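Local coordinates for protein putative triphosphoribosyl-dephospho-coA synthase (Archaeoglobus fulgidus DSM 4304, PDB 3H9P) that is of unknown function but may bind ATP and act as a triphosphoribosyl-dephospho-CoA synthase, at residues A[185-190]-A[229-234]; A[176-181]-A[234-239]; A[156-161]-A[240-245]; A[39-44]-A[99-104]. One frame throughout, in Å; residues are numbered along the deposited sequence.

Contact 1 (A[185-190]-A[229-234]); sequences FPDPLV and PGTIAD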
loop_
_atom_site.group_PDB
_atom_site.type_symbol
_atom_site.label_atom_id
_atom_site.label_comp_id
_atom_site.label_asym_id
_atom_site.label_seq_id
_atom_site.Cartn_x
_atom_site.Cartn_y
_atom_site.Cartn_z
ATOM N N PHE A 185 -2.046 12.694 -13.050
ATOM C CA PHE A 185 -2.085 11.790 -11.914
ATOM C C PHE A 185 -0.986 10.786 -12.124
ATOM O O PHE A 185 -0.966 10.119 -13.158
ATOM C CB PHE A 185 -3.442 11.099 -11.809
ATOM C CG PHE A 185 -4.595 12.046 -11.622
ATOM C CD1 PHE A 185 -4.779 12.716 -10.407
ATOM C CD2 PHE A 185 -5.494 12.250 -12.650
ATOM C CE1 PHE A 185 -5.842 13.563 -10.231
ATOM C CE2 PHE A 185 -6.566 13.117 -12.496
ATOM C CZ PHE A 185 -6.742 13.787 -11.297
ATOM N N PRO A 186 -0.027 10.738 -11.180
ATOM C CA PRO A 186 0.988 9.678 -11.175
ATOM C C PRO A 186 0.250 8.352 -10.964
ATOM O O PRO A 186 -0.678 8.279 -10.152
ATOM C CB PRO A 186 1.880 10.014 -9.973
ATOM C CG PRO A 186 1.380 11.305 -9.406
ATOM C CD PRO A 186 0.000 11.577 -9.968
ATOM N N ASP A 187 0.599 7.347 -11.748
ATOM C CA ASP A 187 -0.098 6.066 -11.740
ATOM C C ASP A 187 0.393 5.208 -10.568
ATOM O O ASP A 187 1.587 4.838 -10.520
ATOM C CB ASP A 187 0.153 5.326 -13.068
ATOM C CG ASP A 187 -0.888 4.240 -13.343
ATOM O OD1 ASP A 187 -1.054 3.347 -12.480
ATOM O OD2 ASP A 187 -1.556 4.279 -14.415
ATOM N N PRO A 188 -0.513 4.889 -9.627
ATOM C CA PRO A 188 -0.194 4.046 -8.483
ATOM C C PRO A 188 0.474 2.711 -8.888
ATOM O O PRO A 188 1.371 2.247 -8.204
ATOM C CB PRO A 188 -1.565 3.810 -7.823
ATOM C CG PRO A 188 -2.567 4.143 -8.835
ATOM C CD PRO A 188 -1.955 5.207 -9.687
ATOM N N LEU A 189 0.080 2.130 -10.012
ATOM C CA LEU A 189 0.746 0.895 -10.492
ATOM C C LEU A 189 2.187 1.139 -10.867
ATOM O O LEU A 189 3.096 0.333 -10.554
ATOM C CB LEU A 189 0.026 0.342 -11.713
ATOM C CG LEU A 189 -1.400 -0.120 -11.477
ATOM C CD1 LEU A 189 -2.028 -0.518 -12.840
ATOM C CD2 LEU A 189 -1.432 -1.280 -10.485
ATOM N N VAL A 190 2.425 2.241 -11.562
ATOM C CA VAL A 190 3.809 2.636 -11.853
ATOM C C VAL A 190 4.565 2.929 -10.537
ATOM O O VAL A 190 5.705 2.493 -10.368
ATOM C CB VAL A 190 3.841 3.828 -12.817
ATOM C CG1 VAL A 190 5.237 4.406 -12.942
ATOM C CG2 VAL A 190 3.272 3.438 -14.165
ATOM N N PRO A 229 1.002 2.352 -17.442
ATOM C CA PRO A 229 0.089 3.188 -16.649
ATOM C C PRO A 229 -1.351 2.705 -16.692
ATOM O O PRO A 229 -2.233 3.431 -17.164
ATOM C CB PRO A 229 0.166 4.552 -17.325
ATOM C CG PRO A 229 1.046 4.407 -18.513
ATOM C CD PRO A 229 1.329 2.966 -18.740
ATOM N N GLY A 230 -1.586 1.500 -16.174
ATOM C CA GLY A 230 -2.899 0.858 -16.218
ATOM C C GLY A 230 -4.060 1.648 -15.636
ATOM O O GLY A 230 -5.174 1.596 -16.150
ATOM N N THR A 231 -3.807 2.394 -14.570
ATOM C CA THR A 231 -4.864 3.098 -13.863
ATOM C C THR A 231 -5.373 4.252 -14.696
ATOM O O THR A 231 -6.559 4.589 -14.643
ATOM C CB THR A 231 -4.353 3.651 -12.537
ATOM O OG1 THR A 231 -3.585 2.641 -11.868
ATOM C CG2 THR A 231 -5.496 4.108 -11.636
ATOM N N ILE A 232 -4.475 4.866 -15.469
ATOM C CA ILE A 232 -4.831 5.976 -16.311
ATOM C C ILE A 232 -5.793 5.510 -17.403
ATOM O O ILE A 232 -6.836 6.138 -17.641
ATOM C CB ILE A 232 -3.570 6.677 -16.878
ATOM C CG1 ILE A 232 -2.633 7.097 -15.747
ATOM C CG2 ILE A 232 -3.959 7.866 -17.778
ATOM C CD1 ILE A 232 -3.316 8.013 -14.661
ATOM N N ALA A 233 -5.458 4.397 -18.040
ATOM C CA ALA A 233 -6.356 3.764 -18.984
ATOM C C ALA A 233 -7.670 3.327 -18.301
ATOM O O ALA A 233 -8.762 3.509 -18.871
ATOM C CB ALA A 233 -5.667 2.575 -19.655
ATOM N N ASP A 234 -7.578 2.777 -17.097
ATOM C CA ASP A 234 -8.783 2.474 -16.298
ATOM C C ASP A 234 -9.688 3.701 -16.205
ATOM O O ASP A 234 -10.883 3.612 -16.517
ATOM C CB ASP A 234 -8.433 1.943 -14.884
ATOM C CG ASP A 234 -7.770 0.536 -14.921
ATOM O OD1 ASP A 234 -7.938 -0.158 -15.941
ATOM O OD2 ASP A 234 -7.100 0.098 -13.942
#
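Phe-185 turns its carbonyl O to Ile-232, whose CD1 rests 3.5 Å from it. The contact joins two helix N-termini of an all-helical fold, and Asp-187 is both the N-cap of helix 188-194 and the link to helix 230-246. Its CG lies anti to the backbone N (chi1 -160°), which sets CG toward the other segment. OD1 accepts twice: Leu-189 N donates over 3.0 Å to the anti lone pair of Asp-187 OD1 in the capping bond, and Thr-231 OG1 donates to it over 2.7 Å from 37° above the carboxylate plane. OD2 faces the first turn of helix 230-246 and accepts from Ile-232 N, though its modelled place is less sure. An alanine at Asp-187 would probably leave Leu-189 N and Thr-231 OG1 without this acceptor and the two helix starts less firmly tied. Pro-188 suits a first helical turn, which needs no N-H from it, and its CG meets Thr-231 OG1 tip to tip at 3.5 Å. Leu-189 CD1 lies 3.8 Å from Gly-230 CA, where a CB would come too close to that methyl as it stands. Val-190 CG2 packs 4.0 Å from Pro-229 CA.

Contact 2 (A[176-181]-A[234-239]); sequences ELYYHL and DLTASS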
loop_
_atom_site.group_PDB
_atom_site.type_symbol
_atom_site.label_atom_id
_atom_site.label_comp_id
_atom_site.label_asym_id
_atom_site.label_seq_id
_atom_site.Cartn_x
_atom_site.Cartn_y
_atom_site.Cartn_z
ATOM N N GLU A 176 -6.662 12.330 -26.552
ATOM C CA GLU A 176 -6.421 13.531 -25.787
ATOM C C GLU A 176 -6.762 13.325 -24.306
ATOM O O GLU A 176 -5.980 13.729 -23.461
ATOM C CB GLU A 176 -7.067 14.777 -26.393
ATOM C CG GLU A 176 -6.519 15.152 -27.786
ATOM C CD GLU A 176 -4.987 15.124 -27.916
ATOM O OE1 GLU A 176 -4.263 15.404 -26.953
ATOM O OE2 GLU A 176 -4.492 14.821 -29.011
ATOM N N LEU A 177 -7.877 12.659 -23.999
ATOM C CA LEU A 177 -8.203 12.361 -22.591
ATOM C C LEU A 177 -7.081 11.600 -21.915
ATOM O O LEU A 177 -6.638 11.966 -20.842
ATOM C CB LEU A 177 -9.519 11.587 -22.417
ATOM C CG LEU A 177 -9.853 11.292 -20.921
ATOM C CD1 LEU A 177 -9.738 12.548 -20.001
ATOM C CD2 LEU A 177 -11.198 10.661 -20.697
ATOM N N TYR A 178 -6.609 10.543 -22.561
ATOM C CA TYR A 178 -5.605 9.685 -21.971
ATOM C C TYR A 178 -4.353 10.478 -21.591
ATOM O O TYR A 178 -3.841 10.346 -20.465
ATOM C CB TYR A 178 -5.284 8.522 -22.916
ATOM C CG TYR A 178 -4.172 7.636 -22.431
ATOM C CD1 TYR A 178 -4.397 6.691 -21.426
ATOM C CD2 TYR A 178 -2.888 7.745 -22.973
ATOM C CE1 TYR A 178 -3.346 5.851 -20.972
ATOM C CE2 TYR A 178 -1.853 6.948 -22.535
ATOM C CZ TYR A 178 -2.078 5.997 -21.535
ATOM O OH TYR A 178 -1.042 5.198 -21.109
ATOM N N TYR A 179 -3.853 11.304 -22.506
ATOM C CA TYR A 179 -2.635 12.070 -22.191
ATOM C C TYR A 179 -2.847 13.138 -21.119
ATOM O O TYR A 179 -1.978 13.347 -20.247
ATOM C CB TYR A 179 -1.888 12.555 -23.445
ATOM C CG TYR A 179 -1.266 11.382 -24.208
ATOM C CD1 TYR A 179 0.017 10.919 -23.897
ATOM C CD2 TYR A 179 -1.977 10.720 -25.210
ATOM C CE1 TYR A 179 0.588 9.842 -24.574
ATOM C CE2 TYR A 179 -1.412 9.637 -25.903
ATOM C CZ TYR A 179 -0.128 9.197 -25.564
ATOM O OH TYR A 179 0.440 8.119 -26.230
ATOM N N HIS A 180 -4.030 13.758 -21.142
ATOM C CA HIS A 180 -4.467 14.612 -20.061
ATOM C C HIS A 180 -4.388 13.913 -18.702
ATOM O O HIS A 180 -3.826 14.471 -17.754
ATOM C CB HIS A 180 -5.892 15.021 -20.310
ATOM C CG HIS A 180 -6.444 15.944 -19.280
ATOM N ND1 HIS A 180 -6.071 17.273 -19.200
ATOM C CD2 HIS A 180 -7.374 15.748 -18.312
ATOM C CE1 HIS A 180 -6.749 17.858 -18.225
ATOM N NE2 HIS A 180 -7.541 16.955 -17.668
ATOM N N LEU A 181 -4.995 12.723 -18.581
ATOM C CA LEU A 181 -4.974 12.036 -17.284
ATOM C C LEU A 181 -3.532 11.598 -16.964
ATOM O O LEU A 181 -3.070 11.731 -15.826
ATOM C CB LEU A 181 -5.966 10.869 -17.239
ATOM C CG LEU A 181 -7.454 11.219 -17.451
ATOM C CD1 LEU A 181 -8.393 9.984 -17.610
ATOM C CD2 LEU A 181 -7.933 12.094 -16.343
ATOM N N ASP A 234 -7.578 2.777 -17.097
ATOM C CA ASP A 234 -8.783 2.474 -16.298
ATOM C C ASP A 234 -9.688 3.701 -16.205
ATOM O O ASP A 234 -10.883 3.612 -16.517
ATOM C CB ASP A 234 -8.433 1.943 -14.884
ATOM C CG ASP A 234 -7.770 0.536 -14.921
ATOM O OD1 ASP A 234 -7.938 -0.158 -15.941
ATOM O OD2 ASP A 234 -7.100 0.098 -13.942
ATOM N N LEU A 235 -9.114 4.857 -15.827
ATOM C CA LEU A 235 -9.889 6.083 -15.622
ATOM C C LEU A 235 -10.387 6.649 -16.934
ATOM O O LEU A 235 -11.407 7.355 -16.992
ATOM C CB LEU A 235 -9.043 7.121 -14.890
ATOM C CG LEU A 235 -8.805 6.804 -13.404
ATOM C CD1 LEU A 235 -7.528 7.478 -12.872
ATOM C CD2 LEU A 235 -9.992 7.200 -12.539
ATOM N N THR A 236 -9.682 6.343 -18.011
ATOM C CA THR A 236 -10.128 6.813 -19.304
ATOM C C THR A 236 -11.436 6.074 -19.668
ATOM O O THR A 236 -12.366 6.651 -20.218
ATOM C CB THR A 236 -9.013 6.593 -20.314
ATOM O OG1 THR A 236 -7.924 7.402 -19.899
ATOM C CG2 THR A 236 -9.431 6.978 -21.765
ATOM N N ALA A 237 -11.501 4.807 -19.303
ATOM C CA ALA A 237 -12.649 3.981 -19.608
ATOM C C ALA A 237 -13.837 4.385 -18.785
ATOM O O ALA A 237 -14.944 4.409 -19.296
ATOM C CB ALA A 237 -12.318 2.481 -19.366
ATOM N N SER A 238 -13.642 4.662 -17.507
ATOM C CA SER A 238 -14.790 5.026 -16.688
ATOM C C SER A 238 -15.349 6.397 -17.147
ATOM O O SER A 238 -16.565 6.613 -17.106
ATOM C CB SER A 238 -14.431 5.017 -15.205
ATOM O OG SER A 238 -13.439 5.969 -14.918
ATOM N N SER A 239 -14.444 7.304 -17.566
ATOM C CA SER A 239 -14.818 8.598 -18.143
ATOM C C SER A 239 -15.650 8.455 -19.438
ATOM O O SER A 239 -16.580 9.223 -19.635
ATOM C CB SER A 239 -13.571 9.442 -18.468
ATOM O OG SER A 239 -12.937 9.877 -17.306
#
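Leu-181 lays its CD1 methyl against Thr-236, 3.5 Å from OG1, and the same methyl reaches Leu-235 CB at 4.0 Å. The hydroxyl can sit among carbons because it is satisfied within its own helix: Thr-236 OG1 hydrogen-bonds to Ile-232 O, one turn earlier. Its first torsion, with OG1 beside the backbone N (chi1 -63°), turns it that way, and threonine therefore serves as a small, nearly apolar filler. On its other flank stands Tyr-178. The two side chains cross at about a right angle, and Thr-236 OG1 lies at the ring's edge, near its plane, 3.9 Å from CD1. At its hydroxyl end Tyr-178 packs on Pro-229, where helix 230-246 begins.

One turn before Leu-181, Leu-177 covers the later part of the other segment. Its CG is anti to the backbone N, and its CD2 lies 3.5 Å from Ser-239 CB, closer than usual for two carbons. Serine fits here because it is small and its OG has both Leu-235 O of its own helix and Ser-157 O of helix 155-167 within hydrogen-bonding reach. Leu-177 in turn touches Leu-164 of helix 155-167. The segment axes approach to 9.6 Å with their directions 130° apart. Leucines filling the space around small hydroxyl residues, with no hydrogen bond between the segments, make this a buried helix-helix interface within an all-alpha fold.

Contact 3 (A[156-161]-A[240-245]); sequences ISIEGA and IFLALA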
loop_
_atom_site.group_PDB
_atom_site.type_symbol
_atom_site.label_atom_id
_atom_site.label_comp_id
_atom_site.label_asym_id
_atom_site.label_seq_id
_atom_site.Cartn_x
_atom_site.Cartn_y
_atom_site.Cartn_z
ATOM N N ILE A 156 -12.632 12.118 -10.685
ATOM C CA ILE A 156 -11.788 12.039 -11.874
ATOM C C ILE A 156 -12.555 11.607 -13.140
ATOM O O ILE A 156 -12.401 12.190 -14.200
ATOM C CB ILE A 156 -10.566 11.141 -11.617
ATOM C CG1 ILE A 156 -9.751 11.750 -10.459
ATOM C CG2 ILE A 156 -9.719 11.038 -12.867
ATOM C CD1 ILE A 156 -8.836 10.751 -9.662
ATOM N N SER A 157 -13.435 10.633 -13.015
ATOM C CA SER A 157 -14.182 10.139 -14.144
ATOM C C SER A 157 -15.101 11.189 -14.757
ATOM O O SER A 157 -15.213 11.281 -15.984
ATOM C CB SER A 157 -14.997 8.902 -13.712
ATOM O OG SER A 157 -14.098 7.907 -13.238
ATOM N N ILE A 158 -15.771 11.941 -13.896
ATOM C CA ILE A 158 -16.644 13.071 -14.275
ATOM C C ILE A 158 -15.882 14.177 -15.003
ATOM O O ILE A 158 -16.329 14.653 -16.048
ATOM C CB ILE A 158 -17.348 13.686 -13.021
ATOM C CG1 ILE A 158 -18.349 12.682 -12.467
ATOM C CG2 ILE A 158 -18.051 15.054 -13.337
ATOM C CD1 ILE A 158 -18.765 12.958 -11.037
ATOM N N GLU A 159 -14.727 14.542 -14.469
ATOM C CA GLU A 159 -13.843 15.539 -15.088
ATOM C C GLU A 159 -13.368 15.031 -16.448
ATOM O O GLU A 159 -13.330 15.789 -17.418
ATOM C CB GLU A 159 -12.641 15.863 -14.156
ATOM C CG GLU A 159 -11.464 16.512 -14.852
ATOM C CD GLU A 159 -10.147 16.422 -14.083
ATOM O OE1 GLU A 159 -10.050 15.699 -13.041
ATOM O OE2 GLU A 159 -9.175 17.084 -14.542
ATOM N N GLY A 160 -13.014 13.751 -16.521
ATOM C CA GLY A 160 -12.675 13.131 -17.794
ATOM C C GLY A 160 -13.877 13.144 -18.750
ATOM O O GLY A 160 -13.708 13.421 -19.959
ATOM N N ALA A 161 -15.087 12.906 -18.220
ATOM C CA ALA A 161 -16.262 12.890 -19.080
ATOM C C ALA A 161 -16.516 14.286 -19.689
ATOM O O ALA A 161 -16.718 14.444 -20.901
ATOM C CB ALA A 161 -17.470 12.398 -18.321
ATOM N N ILE A 240 -15.257 7.516 -20.317
ATOM C CA ILE A 240 -15.992 7.212 -21.533
ATOM C C ILE A 240 -17.399 6.763 -21.175
ATOM O O ILE A 240 -18.362 7.237 -21.741
ATOM C CB ILE A 240 -15.295 6.106 -22.407
ATOM C CG1 ILE A 240 -13.979 6.607 -23.019
ATOM C CG2 ILE A 240 -16.216 5.663 -23.572
ATOM C CD1 ILE A 240 -13.103 5.508 -23.642
ATOM N N PHE A 241 -17.507 5.853 -20.209
ATOM C CA PHE A 241 -18.796 5.388 -19.768
ATOM C C PHE A 241 -19.686 6.543 -19.315
ATOM O O PHE A 241 -20.820 6.639 -19.731
ATOM C CB PHE A 241 -18.747 4.285 -18.695
ATOM C CG PHE A 241 -20.152 3.790 -18.311
ATOM C CD1 PHE A 241 -20.848 2.915 -19.135
ATOM C CD2 PHE A 241 -20.814 4.309 -17.204
ATOM C CE1 PHE A 241 -22.168 2.510 -18.841
ATOM C CE2 PHE A 241 -22.134 3.913 -16.890
ATOM C CZ PHE A 241 -22.814 3.017 -17.719
ATOM N N LEU A 242 -19.186 7.401 -18.443
ATOM C CA LEU A 242 -19.994 8.573 -18.055
ATOM C C LEU A 242 -20.360 9.482 -19.225
ATOM O O LEU A 242 -21.516 9.909 -19.339
ATOM C CB LEU A 242 -19.336 9.367 -16.922
ATOM C CG LEU A 242 -19.213 8.538 -15.638
ATOM C CD1 LEU A 242 -18.411 9.240 -14.521
ATOM C CD2 LEU A 242 -20.619 8.128 -15.144
ATOM N N ALA A 243 -19.412 9.742 -20.124
ATOM C CA ALA A 243 -19.703 10.647 -21.246
ATOM C C ALA A 243 -20.806 10.078 -22.158
ATOM O O ALA A 243 -21.663 10.840 -22.689
ATOM C CB ALA A 243 -18.423 10.974 -22.041
ATOM N N LEU A 244 -20.756 8.751 -22.347
ATOM C CA LEU A 244 -21.783 8.006 -23.119
ATOM C C LEU A 244 -23.159 8.149 -22.509
ATOM O O LEU A 244 -24.151 8.383 -23.224
ATOM C CB LEU A 244 -21.461 6.512 -23.188
ATOM C CG LEU A 244 -20.244 6.121 -24.029
ATOM C CD1 LEU A 244 -20.029 4.642 -23.937
ATOM C CD2 LEU A 244 -20.413 6.565 -25.499
ATOM N N ALA A 245 -23.221 8.020 -21.190
ATOM C CA ALA A 245 -24.497 8.105 -20.527
ATOM C C ALA A 245 -25.015 9.510 -20.575
ATOM O O ALA A 245 -26.211 9.711 -20.640
ATOM C CB ALA A 245 -24.411 7.627 -19.103
#
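Ala-161 and Ala-243 mark the tight part of this crossing. Their CA atoms come within 4.6 Å and their CB methyls within 4.1 Å, so that the segment axes pass only 8.0 Å apart. Alanine suits both places because a longer side chain at either would need room that the opposing backbone takes up: Ala-161 CB is 3.8 Å from Ala-243 N. The same methyl meets Leu-242 CB. From there the chain of Leu-242 is extended, CD1 anti to CA (chi2 173°), and its CD1 methyl presses on Ser-157 CB at 3.5 Å. A serine works at this spot because its CB takes the leucine while its OG turns to other partners, hydrogen-bonding to Ser-238 OG and to Glu-149 OE1.

The looser side is at Ile-158. Its CB points away from the other segment and the residue is partly exposed; its side chain reaches Leu-242 CD1 through CG1 at 4.0 Å, the two side chains crossing obliquely, while its backbone N lies 3.8 Å from that methyl. Met-76 of helix 76-88 packs on Ile-158, Ala-161 and Leu-242, adding a third helix to this flank. No hydrogen bond joins the two segments, whose directions differ by 57°. A steep crossing in which alanines meet at the closest point and a leucine packs beside them is a close helix-helix packing of small residues, here holding helix 155-167 to helix 230-246 in the all-alpha fold.

Contact 4 (A[39-44]-A[99-104]); sequences GVLRAV and LEAFRL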
loop_
_atom_site.group_PDB
_atom_site.type_symbol
_atom_site.label_atom_id
_atom_site.label_comp_id
_atom_site.label_asym_id
_atom_site.label_seq_id
_atom_site.Cartn_x
_atom_site.Cartn_y
_atom_site.Cartn_z
ATOM N N GLY A 39 -20.144 -8.749 -9.028
ATOM C CA GLY A 39 -19.992 -8.165 -10.352
ATOM C C GLY A 39 -18.553 -8.012 -10.803
ATOM O O GLY A 39 -18.189 -8.409 -11.931
ATOM N N VAL A 40 -17.726 -7.449 -9.916
ATOM C CA VAL A 40 -16.309 -7.228 -10.223
ATOM C C VAL A 40 -15.677 -8.582 -10.409
ATOM O O VAL A 40 -15.011 -8.800 -11.399
ATOM C CB VAL A 40 -15.577 -6.443 -9.099
ATOM C CG1 VAL A 40 -14.056 -6.281 -9.384
ATOM C CG2 VAL A 40 -16.248 -5.101 -8.856
ATOM N N LEU A 41 -15.980 -9.513 -9.512
ATOM C CA LEU A 41 -15.419 -10.859 -9.569
ATOM C C LEU A 41 -15.783 -11.664 -10.830
ATOM O O LEU A 41 -14.929 -12.332 -11.421
ATOM C CB LEU A 41 -15.747 -11.634 -8.279
ATOM C CG LEU A 41 -15.290 -13.094 -8.178
ATOM C CD1 LEU A 41 -13.784 -13.199 -8.104
ATOM C CD2 LEU A 41 -15.922 -13.827 -6.979
ATOM N N ARG A 42 -17.049 -11.580 -11.240
ATOM C CA ARG A 42 -17.527 -12.182 -12.478
ATOM C C ARG A 42 -16.872 -11.524 -13.680
ATOM O O ARG A 42 -16.367 -12.219 -14.583
ATOM C CB ARG A 42 -19.047 -12.074 -12.564
ATOM C CG ARG A 42 -19.738 -13.348 -12.018
ATOM C CD ARG A 42 -21.014 -13.102 -11.201
ATOM N NE ARG A 42 -21.425 -14.320 -10.508
ATOM C CZ ARG A 42 -22.275 -15.234 -10.992
ATOM N NH1 ARG A 42 -22.834 -15.078 -12.188
ATOM N NH2 ARG A 42 -22.572 -16.315 -10.269
ATOM N N ALA A 43 -16.849 -10.199 -13.694
ATOM C CA ALA A 43 -16.216 -9.486 -14.796
ATOM C C ALA A 43 -14.800 -9.974 -14.962
ATOM O O ALA A 43 -14.364 -10.240 -16.076
ATOM C CB ALA A 43 -16.255 -7.944 -14.591
ATOM N N VAL A 44 -14.093 -10.109 -13.846
ATOM C CA VAL A 44 -12.688 -10.497 -13.898
ATOM C C VAL A 44 -12.535 -11.921 -14.389
ATOM O O VAL A 44 -11.709 -12.194 -15.257
ATOM C CB VAL A 44 -11.968 -10.314 -12.517
ATOM C CG1 VAL A 44 -10.590 -10.956 -12.533
ATOM C CG2 VAL A 44 -11.873 -8.853 -12.162
ATOM N N LEU A 99 -11.584 -8.449 -3.164
ATOM C CA LEU A 99 -10.273 -8.969 -2.802
ATOM C C LEU A 99 -9.896 -10.266 -3.545
ATOM O O LEU A 99 -8.798 -10.383 -4.099
ATOM C CB LEU A 99 -10.186 -9.146 -1.277
ATOM C CG LEU A 99 -8.831 -9.505 -0.660
ATOM C CD1 LEU A 99 -7.701 -8.610 -1.203
ATOM C CD2 LEU A 99 -8.905 -9.370 0.852
ATOM N N GLU A 100 -10.812 -11.226 -3.586
ATOM C CA GLU A 100 -10.638 -12.399 -4.432
ATOM C C GLU A 100 -10.462 -12.061 -5.923
ATOM O O GLU A 100 -9.651 -12.669 -6.603
ATOM C CB GLU A 100 -11.802 -13.360 -4.244
ATOM C CG GLU A 100 -11.650 -14.635 -5.061
ATOM C CD GLU A 100 -12.874 -15.497 -5.027
ATOM O OE1 GLU A 100 -13.705 -15.295 -4.102
ATOM O OE2 GLU A 100 -13.006 -16.386 -5.911
ATOM N N ALA A 101 -11.191 -11.063 -6.426
ATOM C CA ALA A 101 -11.036 -10.639 -7.830
ATOM C C ALA A 101 -9.627 -10.089 -8.109
ATOM O O ALA A 101 -9.037 -10.328 -9.188
ATOM C CB ALA A 101 -12.131 -9.593 -8.230
ATOM N N PHE A 102 -9.109 -9.370 -7.118
ATOM C CA PHE A 102 -7.766 -8.795 -7.147
ATOM C C PHE A 102 -6.720 -9.886 -7.209
ATOM O O PHE A 102 -5.821 -9.843 -8.065
ATOM C CB PHE A 102 -7.537 -7.926 -5.895
ATOM C CG PHE A 102 -6.137 -7.372 -5.773
ATOM C CD1 PHE A 102 -5.787 -6.173 -6.409
ATOM C CD2 PHE A 102 -5.169 -8.033 -4.997
ATOM C CE1 PHE A 102 -4.486 -5.627 -6.273
ATOM C CE2 PHE A 102 -3.865 -7.510 -4.864
ATOM C CZ PHE A 102 -3.523 -6.307 -5.506
ATOM N N ARG A 103 -6.832 -10.866 -6.312
ATOM C CA ARG A 103 -5.844 -11.952 -6.285
ATOM C C ARG A 103 -5.873 -12.758 -7.595
ATOM O O ARG A 103 -4.842 -13.197 -8.070
ATOM C CB ARG A 103 -6.038 -12.847 -5.079
ATOM N N LEU A 104 -7.049 -12.917 -8.195
ATOM C CA LEU A 104 -7.148 -13.640 -9.448
ATOM C C LEU A 104 -6.592 -12.781 -10.586
ATOM O O LEU A 104 -5.990 -13.290 -11.516
ATOM C CB LEU A 104 -8.585 -14.048 -9.714
#
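With CG anti to the backbone N (chi1 177°) and CD1 turned by a chi2 of 68°, Leu-41 brings that methyl over the backbone of Ala-101, 3.8 Å from its N. The setting is a nearly parallel helix pair of the all-alpha fold, the segment axes of helices 36-46 and 92-105 lying 8.6 Å apart at an angle of 21°. Ala-101 points its CB into this gap, and an alanine suits the place because the methyl already lies only 3.8 Å from Leu-41 CA. Val-40 adds CG1 at 4.0 Å from Ala-101 CB, and Val-44 brings CG2 to the same methyl. Phe-58 and Phe-61 of helix 58-68 touch Ala-101 and Val-44 respectively. Glu-100 lays its CG and CD against the leucine methyls, CD 3.9 Å from Leu-41 CD1, and its exposed position suits a charged group. An alanine at Leu-41 would probably open a gap over Ala-101 N and leave the chain of Glu-100 without the two methyls it leans on. Farther along the helix, the branched Val-44 divides its work between two methyls: while CG2 meets the alanine side chain, CG1 rests 3.7 Å from Ala-101 O.

Contacts 1, 2 and 3 lie in succession along helix 230-246, which meets in turn the start of helix 188-194, helix 171-182 and helix 155-167. Contact 1 is nested in the loop closed by contact 2, and contact 2 in that closed by contact 3. All four contacts are largely buried, though contacts 1 and 4 each include one exposed residue and contacts 2 and 3 none. Contact 4 joins other helices, its centre about 22 Å from that of contact 2 and across the chain's centre. Chemistry follows place: at the helix starts of contact 1 a carboxylate makes hydrogen bonds, whereas the mid-helix contacts 2 to 4 have none between their segments and rest on side-chain packing. Contacts 2 and 3 also touch through serine hydroxyls.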